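Local structure of PixA inclusion body protein (Burkholderia cenocepacia, 4LZK) at residues His101-Ser106 and Tyr157-Phe162; Pro38-Gln43 and Lys172-Tyr177; Leu23-Thr28 and Thr87-Asn92. The protein is of unknown function but belongs to the PixA family of inclusion body proteins, whose members probably serve as the material of intracellular protein inclusions. All blocks are in the same frame, centred on the assembly; numbering follows the deposited sequence.

Interaction 1 (His101-Ser106 and Tyr157-Phe162); sequences HVQQYS and YLATSF
Y157 gives up more surface than any other residue, where the antiparallel pairing of strands 96-105 and 154-167 breaks step; A159, next, lies in the regular ladder beside it. A classic beta bulge sets Y105 and S106 together opposite Y157: the carbonyl O of Y157 accepts from Y105 N at 2.7 Å and from S106 N at 3.1 Å, while Y157 N returns a bond to S106 O. The Y157 ring has CG anti to its own carbonyl carbon (chi1 -49°), and its CD2 lies 3.6 Å from S106 CB. Y105 turns the edge of its ring to Y157 CB. A159 forms a hydrogen-bonded pair with Q103; its N reaches Q103 O at 2.7 Å, and its CB touches both Q103 CG and, at 4.1 Å, Y105 CD1. On the other face V102 and T160 lie side by side, V102 CG2 3.9 Å from T160 OG1, which bonds to W182. A second subunit receives the polar ends of the bulge: Y157 OH bonds to its L76 and S106 OG to its N77. The doubly bonded Y157 carbonyl thus fixes the bulge from within the chain, while the Y157 and S106 hydroxyls bond to the neighbouring subunit.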
loop_
_atom_site.group_PDB
_atom_site.type_symbol
_atom_site.label_atom_id
_atom_site.label_comp_id
_atom_site.label_asym_id
_atom_site.label_seq_id
_atom_site.Cartn_x
_atom_site.Cartn_y
_atom_site.Cartn_z
ATOM N N HIS C 101 7.144 -23.205 16.352
ATOM C CA HIS C 101 6.059 -22.920 17.297
ATOM C C HIS C 101 5.213 -21.689 17.011
ATOM O O HIS C 101 5.715 -20.704 16.489
ATOM C CB HIS C 101 6.677 -22.691 18.662
ATOM C CG HIS C 101 5.696 -22.811 19.754
ATOM N ND1 HIS C 101 5.582 -21.877 20.777
ATOM C CD2 HIS C 101 4.711 -23.722 19.950
ATOM C CE1 HIS C 101 4.598 -22.244 21.581
ATOM N NE2 HIS C 101 4.036 -23.334 21.088
ATOM N N VAL C 102 3.921 -21.738 17.342
ATOM C CA VAL C 102 3.058 -20.555 17.282
ATOM C C VAL C 102 2.296 -20.452 18.583
ATOM O O VAL C 102 1.811 -21.476 19.110
ATOM C CB VAL C 102 2.051 -20.631 16.094
ATOM C CG1 VAL C 102 1.186 -19.441 16.059
ATOM C CG2 VAL C 102 2.723 -20.848 14.788
ATOM N N GLN C 103 2.183 -19.258 19.128
ATOM C CA GLN C 103 1.449 -19.012 20.364
ATOM C C GLN C 103 0.804 -17.675 20.454
ATOM O O GLN C 103 1.151 -16.719 19.713
ATOM C CB GLN C 103 2.359 -19.201 21.555
ATOM C CG GLN C 103 3.397 -18.179 21.819
ATOM C CD GLN C 103 4.439 -18.744 22.766
ATOM O OE1 GLN C 103 5.299 -19.495 22.334
ATOM N NE2 GLN C 103 4.365 -18.378 24.049
ATOM N N GLN C 104 -0.174 -17.560 21.350
ATOM C CA GLN C 104 -0.774 -16.298 21.627
ATOM C C GLN C 104 0.199 -15.377 22.273
ATOM O O GLN C 104 0.858 -15.723 23.218
ATOM C CB GLN C 104 -1.962 -16.476 22.582
ATOM C CG GLN C 104 -2.678 -15.181 23.008
ATOM C CD GLN C 104 -3.955 -15.509 23.703
ATOM O OE1 GLN C 104 -4.126 -16.635 24.229
ATOM N NE2 GLN C 104 -4.876 -14.563 23.738
ATOM N N TYR C 105 0.260 -14.147 21.795
ATOM C CA TYR C 105 1.106 -13.120 22.379
ATOM C C TYR C 105 0.242 -12.092 23.153
ATOM O O TYR C 105 0.634 -11.645 24.194
ATOM C CB TYR C 105 1.906 -12.468 21.245
ATOM C CG TYR C 105 2.929 -11.452 21.676
ATOM C CD1 TYR C 105 4.175 -11.842 22.174
ATOM C CD2 TYR C 105 2.682 -10.085 21.571
ATOM C CE1 TYR C 105 5.118 -10.885 22.589
ATOM C CE2 TYR C 105 3.649 -9.150 21.937
ATOM C CZ TYR C 105 4.853 -9.565 22.458
ATOM O OH TYR C 105 5.790 -8.668 22.818
ATOM N N SER C 106 -0.871 -11.638 22.578
ATOM C CA SER C 106 -1.723 -10.588 23.197
ATOM C C SER C 106 -3.129 -10.843 22.724
ATOM O O SER C 106 -3.343 -11.456 21.730
ATOM C CB SER C 106 -1.451 -9.142 22.645
ATOM O OG SER C 106 -0.105 -8.715 22.819
ATOM N N TYR C 157 -2.875 -11.070 18.753
ATOM C CA TYR C 157 -1.510 -11.058 18.286
ATOM C C TYR C 157 -0.881 -12.422 18.600
ATOM O O TYR C 157 -0.972 -12.863 19.705
ATOM C CB TYR C 157 -0.689 -9.900 18.876
ATOM C CG TYR C 157 -1.343 -8.514 18.788
ATOM C CD1 TYR C 157 -2.428 -8.249 17.924
ATOM C CD2 TYR C 157 -0.889 -7.451 19.566
ATOM C CE1 TYR C 157 -3.082 -6.990 17.904
ATOM C CE2 TYR C 157 -1.508 -6.173 19.505
ATOM C CZ TYR C 157 -2.613 -5.948 18.708
ATOM O OH TYR C 157 -3.204 -4.665 18.636
ATOM N N LEU C 158 -0.234 -13.029 17.600
ATOM C CA LEU C 158 0.455 -14.301 17.667
ATOM C C LEU C 158 1.956 -14.160 17.552
ATOM O O LEU C 158 2.440 -13.322 16.759
ATOM C CB LEU C 158 -0.017 -15.107 16.476
ATOM C CG LEU C 158 -1.535 -15.218 16.603
ATOM C CD1 LEU C 158 -2.321 -14.628 15.444
ATOM C CD2 LEU C 158 -1.903 -16.624 16.934
ATOM N N ALA C 159 2.728 -14.909 18.381
ATOM C CA ALA C 159 4.121 -15.014 18.210
ATOM C C ALA C 159 4.480 -16.276 17.469
ATOM O O ALA C 159 4.048 -17.352 17.900
ATOM C CB ALA C 159 4.794 -15.002 19.573
ATOM N N THR C 160 5.279 -16.186 16.424
ATOM C CA THR C 160 5.728 -17.379 15.677
ATOM C C THR C 160 7.253 -17.462 15.850
ATOM O O THR C 160 7.973 -16.504 15.485
ATOM C CB THR C 160 5.375 -17.266 14.219
ATOM O OG1 THR C 160 3.915 -17.181 14.065
ATOM C CG2 THR C 160 5.932 -18.448 13.460
ATOM N N SER C 161 7.747 -18.569 16.389
ATOM C CA SER C 161 9.149 -18.779 16.614
ATOM C C SER C 161 9.719 -19.744 15.546
ATOM O O SER C 161 9.047 -20.671 15.114
ATOM C CB SER C 161 9.384 -19.397 17.973
ATOM O OG SER C 161 8.864 -18.550 18.960
ATOM N N PHE C 162 10.912 -19.445 15.064
ATOM C CA PHE C 162 11.526 -20.209 14.011
ATOM C C PHE C 162 13.007 -20.352 14.234
ATOM O O PHE C 162 13.661 -19.555 14.891
ATOM C CB PHE C 162 11.260 -19.585 12.643
ATOM C CG PHE C 162 11.977 -18.269 12.383
ATOM C CD1 PHE C 162 11.391 -17.036 12.735
ATOM C CD2 PHE C 162 13.179 -18.223 11.683
ATOM C CE1 PHE C 162 12.014 -15.865 12.459
ATOM C CE2 PHE C 162 13.800 -17.009 11.432
ATOM C CZ PHE C 162 13.214 -15.849 11.798
HETATM O O HOH W 1 6.100 -19.182 19.393
#

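Interaction 2 (Pro38-Gln43 and Lys172-Tyr177)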
loop_
_atom_site.group_PDB
_atom_site.type_symbol
_atom_site.label_atom_id
_atom_site.label_comp_id
_atom_site.label_asym_id
_atom_site.label_seq_id
_atom_site.Cartn_x
_atom_site.Cartn_y
_atom_site.Cartn_z
ATOM N N PRO C 38 22.499 -14.238 18.292
ATOM C CA PRO C 38 21.117 -14.460 18.728
ATOM C C PRO C 38 21.052 -15.577 19.761
ATOM O O PRO C 38 22.060 -16.149 20.095
ATOM C CB PRO C 38 20.443 -14.921 17.435
ATOM C CG PRO C 38 21.528 -15.711 16.740
ATOM C CD PRO C 38 22.832 -15.000 17.074
ATOM N N SER C 39 19.881 -15.880 20.269
ATOM C CA SER C 39 19.722 -16.974 21.230
ATOM C C SER C 39 19.919 -18.333 20.565
ATOM O O SER C 39 19.503 -18.561 19.431
ATOM C CB SER C 39 18.354 -16.843 21.853
ATOM O OG SER C 39 18.016 -17.907 22.662
ATOM N N LEU C 40 20.590 -19.249 21.256
ATOM C CA LEU C 40 20.670 -20.605 20.784
ATOM C C LEU C 40 19.887 -21.506 21.683
ATOM O O LEU C 40 20.090 -22.698 21.657
ATOM C CB LEU C 40 22.105 -21.088 20.640
ATOM C CG LEU C 40 23.023 -20.113 19.929
ATOM C CD1 LEU C 40 24.500 -20.474 20.212
ATOM C CD2 LEU C 40 22.724 -20.035 18.429
ATOM N N ASN C 41 19.001 -20.933 22.491
ATOM C CA ASN C 41 18.042 -21.671 23.255
ATOM C C ASN C 41 16.582 -21.524 22.678
ATOM O O ASN C 41 15.964 -20.475 22.775
ATOM C CB ASN C 41 18.077 -21.144 24.658
ATOM C CG ASN C 41 17.025 -21.759 25.532
ATOM O OD1 ASN C 41 16.313 -22.682 25.134
ATOM N ND2 ASN C 41 16.851 -21.193 26.686
ATOM N N ALA C 42 16.062 -22.581 22.128
ATOM C CA ALA C 42 14.761 -22.531 21.434
ATOM C C ALA C 42 13.622 -22.227 22.344
ATOM O O ALA C 42 12.518 -21.850 21.896
ATOM C CB ALA C 42 14.529 -23.833 20.717
ATOM N N GLN C 43 13.828 -22.348 23.646
ATOM C CA GLN C 43 12.769 -21.965 24.566
ATOM C C GLN C 43 12.826 -20.492 24.846
ATOM O O GLN C 43 11.954 -19.949 25.519
ATOM C CB GLN C 43 12.852 -22.742 25.885
ATOM C CG GLN C 43 12.819 -24.247 25.703
ATOM C CD GLN C 43 12.951 -24.986 27.029
ATOM O OE1 GLN C 43 13.718 -25.966 27.160
ATOM N NE2 GLN C 43 12.223 -24.500 28.039
ATOM N N LYS C 172 23.659 -27.952 6.957
ATOM C CA LYS C 172 23.022 -26.909 7.791
ATOM C C LYS C 172 23.703 -26.768 9.149
ATOM O O LYS C 172 24.131 -27.734 9.695
ATOM C CB LYS C 172 21.532 -27.221 8.033
ATOM C CG LYS C 172 20.773 -27.665 6.806
ATOM C CD LYS C 172 19.671 -26.687 6.412
ATOM C CE LYS C 172 18.575 -27.378 5.595
ATOM N NZ LYS C 172 18.000 -28.595 6.252
ATOM N N SER C 173 23.794 -25.540 9.678
ATOM C CA SER C 173 24.262 -25.263 11.056
ATOM C C SER C 173 23.285 -24.258 11.699
ATOM O O SER C 173 22.902 -23.305 11.072
ATOM C CB SER C 173 25.669 -24.611 11.084
ATOM O OG SER C 173 26.381 -24.760 9.865
ATOM N N LEU C 174 22.949 -24.435 12.947
ATOM C CA LEU C 174 22.103 -23.457 13.648
ATOM C C LEU C 174 22.727 -22.070 13.778
ATOM O O LEU C 174 23.809 -21.924 14.344
ATOM C CB LEU C 174 21.708 -23.970 14.998
ATOM C CG LEU C 174 20.778 -23.079 15.828
ATOM C CD1 LEU C 174 19.364 -22.980 15.229
ATOM C CD2 LEU C 174 20.761 -23.570 17.262
ATOM N N PHE C 175 22.048 -21.054 13.252
ATOM C CA PHE C 175 22.467 -19.710 13.524
ATOM C C PHE C 175 21.793 -19.177 14.789
ATOM O O PHE C 175 22.457 -18.560 15.629
ATOM C CB PHE C 175 22.145 -18.829 12.352
ATOM C CG PHE C 175 22.643 -17.409 12.477
ATOM C CD1 PHE C 175 23.977 -17.100 12.182
ATOM C CD2 PHE C 175 21.797 -16.371 12.864
ATOM C CE1 PHE C 175 24.434 -15.787 12.250
ATOM C CE2 PHE C 175 22.267 -15.061 12.974
ATOM C CZ PHE C 175 23.594 -14.779 12.687
ATOM N N GLY C 176 20.460 -19.319 14.883
ATOM C CA GLY C 176 19.732 -18.906 16.069
ATOM C C GLY C 176 18.226 -19.187 16.064
ATOM O O GLY C 176 17.679 -19.657 15.060
ATOM N N TYR C 177 17.595 -18.937 17.211
ATOM C CA TYR C 177 16.158 -19.065 17.331
ATOM C C TYR C 177 15.536 -17.685 17.494
ATOM O O TYR C 177 16.004 -16.876 18.272
ATOM C CB TYR C 177 15.720 -19.959 18.455
ATOM C CG TYR C 177 16.265 -21.354 18.396
ATOM C CD1 TYR C 177 15.619 -22.339 17.633
ATOM C CD2 TYR C 177 17.434 -21.705 19.120
ATOM C CE1 TYR C 177 16.110 -23.643 17.552
ATOM C CE2 TYR C 177 17.927 -23.002 19.069
ATOM C CZ TYR C 177 17.267 -23.971 18.323
ATOM O OH TYR C 177 17.713 -25.268 18.310
#
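With CG of Y177 anti to its carbonyl carbon (chi1 -57°) and the ring turned by chi2 of -85°, the aromatic plate stands between A42 and L174. A42 CB sits over the centre of one face, 3.5 Å from the ring centroid and 9° off the normal, a close CH-pi contact; L174 CD1 lies over the opposite face, displaced toward the rim. L40 meets the same ring at its edge, its carbonyl O 3.4 Å from Y177 CE2. The backbone adds one bond, Y177 N to S39 O at 3.0 Å. P38 lays its CG 3.2 Å from F175 O and 3.7 Å from G176 CA, close against glycine backbone, and the P38 and F175 side chains cross at about a right angle. L40 CD2 also comes to F175 O and touches L174 CD2. In the loop S39 OG, which also bonds to N44 O, accepts from N41 N (an ST turn) and N41 OD1 from Q43 N (an Asx turn). The loop joins helix 28-34 to strand 46-47 and lies on the start of strand 172-186, where F175 and G176 bulge opposite L164 of strand 154-167; A42 O bonds to Y100 OH of strand 96-105.

Interaction 3 (Leu23-Thr28 and Thr87-Asn92)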
loop_
_atom_site.group_PDB
_atom_site.type_symbol
_atom_site.label_atom_id
_atom_site.label_comp_id
_atom_site.label_asym_id
_atom_site.label_seq_id
_atom_site.Cartn_x
_atom_site.Cartn_y
_atom_site.Cartn_z
ATOM N N LEU C 23 1.835 -17.896 4.101
ATOM C CA LEU C 23 3.264 -18.086 3.944
ATOM C C LEU C 23 4.028 -16.934 4.556
ATOM O O LEU C 23 3.875 -15.728 4.165
ATOM C CB LEU C 23 3.651 -18.336 2.467
ATOM C CG LEU C 23 5.106 -18.775 2.232
ATOM C CD1 LEU C 23 5.339 -20.167 2.814
ATOM C CD2 LEU C 23 5.405 -18.695 0.745
ATOM N N ALA C 24 4.920 -17.252 5.476
ATOM C CA ALA C 24 5.824 -16.274 5.989
ATOM C C ALA C 24 7.142 -16.434 5.262
ATOM O O ALA C 24 7.666 -17.504 5.215
ATOM C CB ALA C 24 6.036 -16.355 7.533
ATOM N N VAL C 25 7.611 -15.327 4.691
ATOM C CA VAL C 25 8.857 -15.281 3.932
ATOM C C VAL C 25 9.858 -14.391 4.652
ATOM O O VAL C 25 9.654 -13.197 4.736
ATOM C CB VAL C 25 8.614 -14.803 2.501
ATOM C CG1 VAL C 25 9.947 -14.681 1.703
ATOM C CG2 VAL C 25 7.611 -15.737 1.819
ATOM N N ILE C 26 10.957 -14.947 5.119
ATOM C CA ILE C 26 11.818 -14.273 6.064
ATOM C C ILE C 26 13.101 -13.883 5.365
ATOM O O ILE C 26 13.665 -14.710 4.600
ATOM C CB ILE C 26 12.144 -15.225 7.243
ATOM C CG1 ILE C 26 10.841 -15.500 7.990
ATOM C CG2 ILE C 26 13.230 -14.642 8.180
ATOM C CD1 ILE C 26 10.655 -16.855 8.480
ATOM N N ASP C 27 13.511 -12.630 5.523
ATOM C CA ASP C 27 14.784 -12.095 4.959
ATOM C C ASP C 27 15.953 -12.513 5.914
ATOM O O ASP C 27 16.335 -11.802 6.853
ATOM C CB ASP C 27 14.706 -10.604 4.754
ATOM C CG ASP C 27 15.949 -9.993 4.006
ATOM O OD1 ASP C 27 16.973 -10.659 3.851
ATOM O OD2 ASP C 27 15.854 -8.826 3.593
ATOM N N THR C 28 16.449 -13.712 5.697
ATOM C CA THR C 28 17.413 -14.301 6.575
ATOM C C THR C 28 18.721 -13.523 6.543
ATOM O O THR C 28 19.391 -13.419 7.538
ATOM C CB THR C 28 17.608 -15.820 6.316
ATOM O OG1 THR C 28 17.943 -16.061 4.938
ATOM C CG2 THR C 28 16.375 -16.562 6.732
ATOM N N THR C 87 9.432 -19.789 5.111
ATOM C CA THR C 87 10.544 -20.086 4.265
ATOM C C THR C 87 11.389 -18.852 4.069
ATOM O O THR C 87 10.988 -17.750 4.443
ATOM C CB THR C 87 10.043 -20.585 2.893
ATOM O OG1 THR C 87 11.141 -21.190 2.163
ATOM C CG2 THR C 87 9.378 -19.443 2.028
ATOM N N SER C 88 12.553 -18.982 3.430
ATOM C CA SER C 88 13.366 -17.792 3.236
ATOM C C SER C 88 13.082 -17.196 1.878
ATOM O O SER C 88 12.266 -17.758 1.065
ATOM C CB SER C 88 14.838 -18.233 3.421
ATOM O OG SER C 88 15.213 -18.887 2.208
ATOM N N LEU C 89 13.773 -16.116 1.575
ATOM C CA LEU C 89 13.684 -15.459 0.290
ATOM C C LEU C 89 14.254 -16.329 -0.827
ATOM O O LEU C 89 13.886 -16.146 -1.997
ATOM C CB LEU C 89 14.352 -14.078 0.291
ATOM C CG LEU C 89 13.511 -12.953 0.929
ATOM C CD1 LEU C 89 14.385 -11.756 1.324
ATOM C CD2 LEU C 89 12.410 -12.571 -0.116
ATOM N N ALA C 90 15.126 -17.268 -0.475
ATOM C CA ALA C 90 15.531 -18.263 -1.462
ATOM C C ALA C 90 14.900 -19.588 -1.198
ATOM O O ALA C 90 15.482 -20.638 -1.453
ATOM C CB ALA C 90 17.031 -18.358 -1.592
ATOM N N ASP C 91 13.681 -19.543 -0.665
ATOM C CA ASP C 91 12.842 -20.725 -0.474
ATOM C C ASP C 91 13.496 -21.847 0.295
ATOM O O ASP C 91 13.298 -23.042 -0.030
ATOM C CB ASP C 91 12.301 -21.241 -1.820
ATOM C CG ASP C 91 11.046 -22.065 -1.634
ATOM O OD1 ASP C 91 10.390 -21.900 -0.572
ATOM O OD2 ASP C 91 10.695 -22.862 -2.513
ATOM N N ASN C 92 14.279 -21.478 1.323
ATOM C CA ASN C 92 15.001 -22.470 2.167
ATOM C C ASN C 92 15.967 -23.353 1.372
ATOM O O ASN C 92 16.290 -24.481 1.804
ATOM C CB ASN C 92 14.036 -23.334 2.962
ATOM C CG ASN C 92 13.437 -22.592 4.144
ATOM O OD1 ASN C 92 13.737 -21.445 4.392
ATOM N ND2 ASN C 92 12.534 -23.249 4.856
HETATM O O HOH W 2 16.482 -15.127 2.817
#
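L89 lays its isobutyl end across V25 and D27: CD2 lies 3.7 Å from V25 CG1, the two side chains crossing at about a right angle, while CD1 rests 3.6 Å from both CB and CG of D27. T87, which gives up the most surface here, lies alongside V25 and points the same way, CG2 against CG2 at 4.1 Å; L23 CD1 reaches T87 CG2. Beneath these side chains the strands run parallel. T87 N donates to A24 O and I26 N to T87 O, each at 2.9 Å, before the pairing fades into a weak bond from L89 N to I26 O. Strands 19-26 and 81-88 are neighbours in a mixed five-stranded sheet, and both end at this point. The first passes into helix 28-34, with D27 as N-cap, its OD1 accepting from Y30 N. The second enters a type I turn from S88 to D91, closed by D91 N to S88 O; just past it N92 N donates to S88 OG. A water joins the two exits, donating to T28 OG1 at 2.7 Å and accepting from L89 N, and T28 OG1 is also bonded to D95. S88 CB packs against T28 CG2. On the opposite face of the sheet from V25 and T87, I26 meets F162 of strand 154-167, whereas V25 and L89 face L56 and G58 of a third subunit.

In the fold
The three contacts lie 17 to 18 Å apart, centre to centre, and draw on two mixed sheets. Interactions 1 and 2 both reach one sheet, through the neighbouring strands 154-167 and 172-186, with 38-43 a loop lying on it; they touch where F162 O approaches Y177 CB. Interaction 3 belongs to the other sheet and meets interaction 1 through F162 CZ and I26 CG2, 3.8 Å apart, so F162 packs between the sheets. Along the chain, interaction 3 closes before interaction 1 opens, whereas the segments of interactions 2 and 3 alternate and interaction 1 falls wholly between 38-43 and 172-177. In the hexameric assembly interaction 1 borders the second subunit and interaction 3 the third.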